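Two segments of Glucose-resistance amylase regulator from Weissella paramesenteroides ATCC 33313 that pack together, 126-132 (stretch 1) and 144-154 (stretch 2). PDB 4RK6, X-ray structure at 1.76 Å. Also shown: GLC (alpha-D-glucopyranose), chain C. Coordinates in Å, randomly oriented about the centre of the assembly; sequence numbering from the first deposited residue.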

# COMPACT_ATOMS: atom_id res chain seq x y z
N HIS A 126 -23.91 12.82 -18.25
CA HIS A 126 -23.93 13.39 -16.91
C HIS A 126 -23.79 14.91 -16.98
O HIS A 126 -23.07 15.43 -17.83
CB HIS A 126 -22.82 12.79 -16.06
CG HIS A 126 -22.96 11.32 -15.87
ND1 HIS A 126 -23.65 10.78 -14.81
CD2 HIS A 126 -22.58 10.28 -16.65
CE1 HIS A 126 -23.69 9.46 -14.94
NE2 HIS A 126 -23.02 9.13 -16.04
N LYS A 127 -24.52 15.58 -16.09
CA LYS A 127 -24.48 17.04 -15.94
C LYS A 127 -24.21 17.47 -14.51
O LYS A 127 -23.42 18.39 -14.26
CB LYS A 127 -25.82 17.64 -16.41
CG LYS A 127 -25.86 17.96 -17.90
CD LYS A 127 -27.21 18.47 -18.39
CE LYS A 127 -27.54 19.87 -17.88
NZ LYS A 127 -28.40 19.86 -16.65
N ASN A 128 -24.86 16.81 -13.56
CA ASN A 128 -24.63 17.07 -12.16
C ASN A 128 -23.54 16.15 -11.62
O ASN A 128 -23.76 14.94 -11.53
CB ASN A 128 -25.93 16.90 -11.40
CG ASN A 128 -26.94 17.95 -11.82
OD1 ASN A 128 -26.61 19.13 -11.90
ND2 ASN A 128 -28.14 17.53 -12.10
N ILE A 129 -22.39 16.72 -11.29
CA ILE A 129 -21.16 15.94 -11.02
C ILE A 129 -20.48 16.43 -9.76
O ILE A 129 -20.35 17.63 -9.54
CB ILE A 129 -20.18 15.98 -12.22
CG1 ILE A 129 -20.87 15.51 -13.49
CG2 ILE A 129 -18.96 15.10 -11.95
CD1 ILE A 129 -20.03 15.55 -14.75
N ALA A 130 -20.06 15.49 -8.92
CA ALA A 130 -19.33 15.81 -7.71
C ALA A 130 -17.83 15.49 -7.84
O ALA A 130 -17.46 14.51 -8.49
CB ALA A 130 -19.92 15.08 -6.53
N LEU A 131 -17.00 16.32 -7.22
CA LEU A 131 -15.60 16.00 -6.95
C LEU A 131 -15.52 15.60 -5.49
O LEU A 131 -15.90 16.36 -4.60
CB LEU A 131 -14.69 17.20 -7.25
CG LEU A 131 -13.19 16.95 -7.06
CD1 LEU A 131 -12.65 16.05 -8.16
CD2 LEU A 131 -12.41 18.26 -7.08
N VAL A 132 -15.03 14.38 -5.25
CA VAL A 132 -14.97 13.81 -3.90
C VAL A 132 -13.54 13.39 -3.58
O VAL A 132 -12.91 12.71 -4.36
CB VAL A 132 -15.90 12.58 -3.72
CG1 VAL A 132 -15.83 12.05 -2.30
CG2 VAL A 132 -17.34 12.95 -4.08
N THR A 144 -5.59 22.20 -6.40
CA THR A 144 -5.44 21.96 -7.81
C THR A 144 -6.64 21.30 -8.45
O THR A 144 -7.15 21.77 -9.46
CB THR A 144 -4.19 21.09 -8.04
OG1 THR A 144 -3.07 21.72 -7.40
CG2 THR A 144 -3.91 20.88 -9.53
N ARG A 145 -7.09 20.18 -7.89
CA ARG A 145 -8.19 19.43 -8.50
C ARG A 145 -9.53 20.13 -8.40
O ARG A 145 -10.29 20.13 -9.35
CB ARG A 145 -8.23 18.02 -7.96
CG ARG A 145 -6.99 17.29 -8.44
CD ARG A 145 -6.92 15.81 -8.15
NE ARG A 145 -5.69 15.32 -8.78
CZ ARG A 145 -5.10 14.15 -8.53
NH1 ARG A 145 -5.63 13.27 -7.68
NH2 ARG A 145 -3.96 13.88 -9.15
N ARG A 146 -9.83 20.69 -7.24
CA ARG A 146 -11.02 21.52 -7.07
C ARG A 146 -11.09 22.61 -8.15
O ARG A 146 -12.11 22.78 -8.83
CB ARG A 146 -10.96 22.17 -5.68
CG ARG A 146 -12.13 23.07 -5.33
CD ARG A 146 -11.77 24.00 -4.18
NE ARG A 146 -12.89 24.88 -3.84
CZ ARG A 146 -13.70 24.75 -2.79
NH1 ARG A 146 -13.54 23.77 -1.90
NH2 ARG A 146 -14.67 25.63 -2.60
N THR A 147 -9.99 23.35 -8.28
CA THR A 147 -9.94 24.43 -9.26
C THR A 147 -10.07 23.94 -10.70
O THR A 147 -10.85 24.49 -11.48
CB THR A 147 -8.71 25.30 -9.01
OG1 THR A 147 -8.93 26.00 -7.79
CG2 THR A 147 -8.50 26.27 -10.14
N ASN A 148 -9.37 22.86 -11.05
CA ASN A 148 -9.48 22.32 -12.41
C ASN A 148 -10.85 21.74 -12.73
O ASN A 148 -11.33 21.86 -13.85
CB ASN A 148 -8.38 21.30 -12.66
CG ASN A 148 -7.03 21.92 -12.81
OD1 ASN A 148 -6.89 23.10 -13.20
ND2 ASN A 148 -6.01 21.16 -12.51
N PHE A 149 -11.48 21.11 -11.73
CA PHE A 149 -12.83 20.58 -11.88
C PHE A 149 -13.79 21.71 -12.20
O PHE A 149 -14.55 21.63 -13.14
CB PHE A 149 -13.25 19.85 -10.61
CG PHE A 149 -14.67 19.36 -10.61
CD1 PHE A 149 -15.12 18.48 -11.59
CD2 PHE A 149 -15.55 19.75 -9.61
CE1 PHE A 149 -16.43 18.02 -11.59
CE2 PHE A 149 -16.85 19.26 -9.59
CZ PHE A 149 -17.31 18.42 -10.60
N ILE A 150 -13.71 22.77 -11.40
CA ILE A 150 -14.59 23.90 -11.62
C ILE A 150 -14.36 24.54 -13.00
O ILE A 150 -15.32 24.81 -13.74
CB ILE A 150 -14.51 24.91 -10.46
CG1 ILE A 150 -15.13 24.26 -9.22
CG2 ILE A 150 -15.30 26.17 -10.81
CD1 ILE A 150 -14.71 24.87 -7.91
N LYS A 151 -13.10 24.73 -13.37
CA LYS A 151 -12.74 25.30 -14.68
C LYS A 151 -13.28 24.44 -15.81
O LYS A 151 -13.90 24.93 -16.75
CB LYS A 151 -11.23 25.43 -14.81
CG LYS A 151 -10.75 25.99 -16.16
CD LYS A 151 -9.23 26.07 -16.24
CE LYS A 151 -8.76 26.91 -17.43
NZ LYS A 151 -9.49 26.64 -18.70
N SER A 152 -13.08 23.12 -15.71
CA SER A 152 -13.52 22.22 -16.76
C SER A 152 -15.05 22.21 -16.90
O SER A 152 -15.59 22.24 -18.01
CB SER A 152 -12.99 20.80 -16.53
OG SER A 152 -13.42 19.95 -17.58
N MSE A 153 -15.75 22.18 -15.77
CA MSE A 153 -17.20 22.15 -15.78
C MSE A 153 -17.72 23.42 -16.41
O MSE A 153 -18.61 23.39 -17.25
CB MSE A 153 -17.78 21.97 -14.38
CG MSE A 153 -17.48 20.60 -13.76
SE MSE A 153 -18.66 19.24 -14.51
CE MSE A 153 -20.30 19.64 -13.49
N THR A 154 -17.15 24.56 -16.00
CA THR A 154 -17.60 25.83 -16.57
C THR A 154 -17.17 26.00 -18.04
O THR A 154 -17.94 26.56 -18.82
CB THR A 154 -17.18 27.03 -15.68
OG1 THR A 154 -15.77 27.06 -15.54
CG2 THR A 154 -17.79 26.93 -14.31
C1 GLC C . -0.88 12.95 -4.54
C2 GLC C . -0.37 13.05 -5.98
C3 GLC C . -1.48 12.91 -7.01
C4 GLC C . -2.36 11.71 -6.65
C5 GLC C . -2.96 11.97 -5.27
C6 GLC C . -3.85 10.81 -4.82
O1 GLC C . -1.36 14.19 -4.20
O2 GLC C . 0.26 14.31 -6.21
O3 GLC C . -0.82 12.71 -8.25
O4 GLC C . -3.34 11.53 -7.64
O5 GLC C . -1.95 12.06 -4.30
O6 GLC C . -3.12 9.62 -4.72

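No hydrogen bond crosses between these two stretches; apolar and CH-pi contacts predominate, yet the two shortest approaches set a carbon against a backbone carbonyl. Lys127 O lies 3.4 Å from Met153 CE, and Ile129 O lies 3.3 Å from Phe149 CZ. In the second pair the oxygen sits at the edge of the ring, near its plane, where the weakly positive ring hydrogens are found. That placement suits a carbonyl oxygen, although the approach is a contact and not a conventional hydrogen bond.

The backbone arrangement is simple. Strand 129-132 and helix 144-154 run nearly antiparallel, with 168° between their N-to-C directions and 9.7 Å between their axes at closest approach. Leu131 CA comes within 7.2 Å of Arg146 CA, while Ile129 CA and Met153 CA are 8.8 Å apart. The later strand residue therefore pairs with the earlier part of the helix, as the antiparallel sense requires. Within the helix, backbone hydrogen bonds such as Phe149 N to Arg145 O (2.8 Å) and Met153 N to Phe149 O (2.9 Å) follow the i to i-4 pattern, bonding these groups along the helix.

The side chains that meet follow the periodicity of each element. Ile129 and Leu131 direct their CA-to-CB bonds toward the helix, whereas that of Ala130, between them, points away, the alternation expected of a strand. On the helix, Arg145, Phe149 and Met153 point toward the strand at four-residue intervals, close to one turn each. The summed buried surface is 316 Å².

Phe149 is central to the packing. Leu131 CB stands over one face of its ring, 4.0 Å from the centroid and 27° off the ring normal, a CH-pi geometry in which an aliphatic C-H group meets the aromatic electron cloud; the nearest ring atom, Phe149 CD2, is 3.6 Å from Leu131 CB. Ile129 CG2 adds an apolar contact with Phe149 CE1 at 3.9 Å. One turn later, the selenomethionine at Met153 has all three chi angles in the m well, and its terminal methyl CE reaches Ile129 CB at 3.9 Å.

Leu131, with chi1 t and chi2 p, also extends CD2 along the helix backbone, to 3.5 Å from Arg146 CA and 3.6 Å from Arg145 O. These are van der Waals contacts with the main chain, and they accompany the closer of the two CA-CA approaches in the register.

Arg145 links this packing to the ligand. Its CB lies 4.3 Å from Leu131 CD2, but the end of its side chain leads away from the strand, with chi2 and chi3 both t. Its guanidinium donates two hydrogen bonds to the same glucose oxygen: Arg145 NH1 and Arg145 NH2 are each 2.9 Å from GLC O4, with N-H...acceptor angles of 141° and 142°. The oxygen lies near the guanidinium plane, at its edge, which lets both nitrogens share it almost symmetrically.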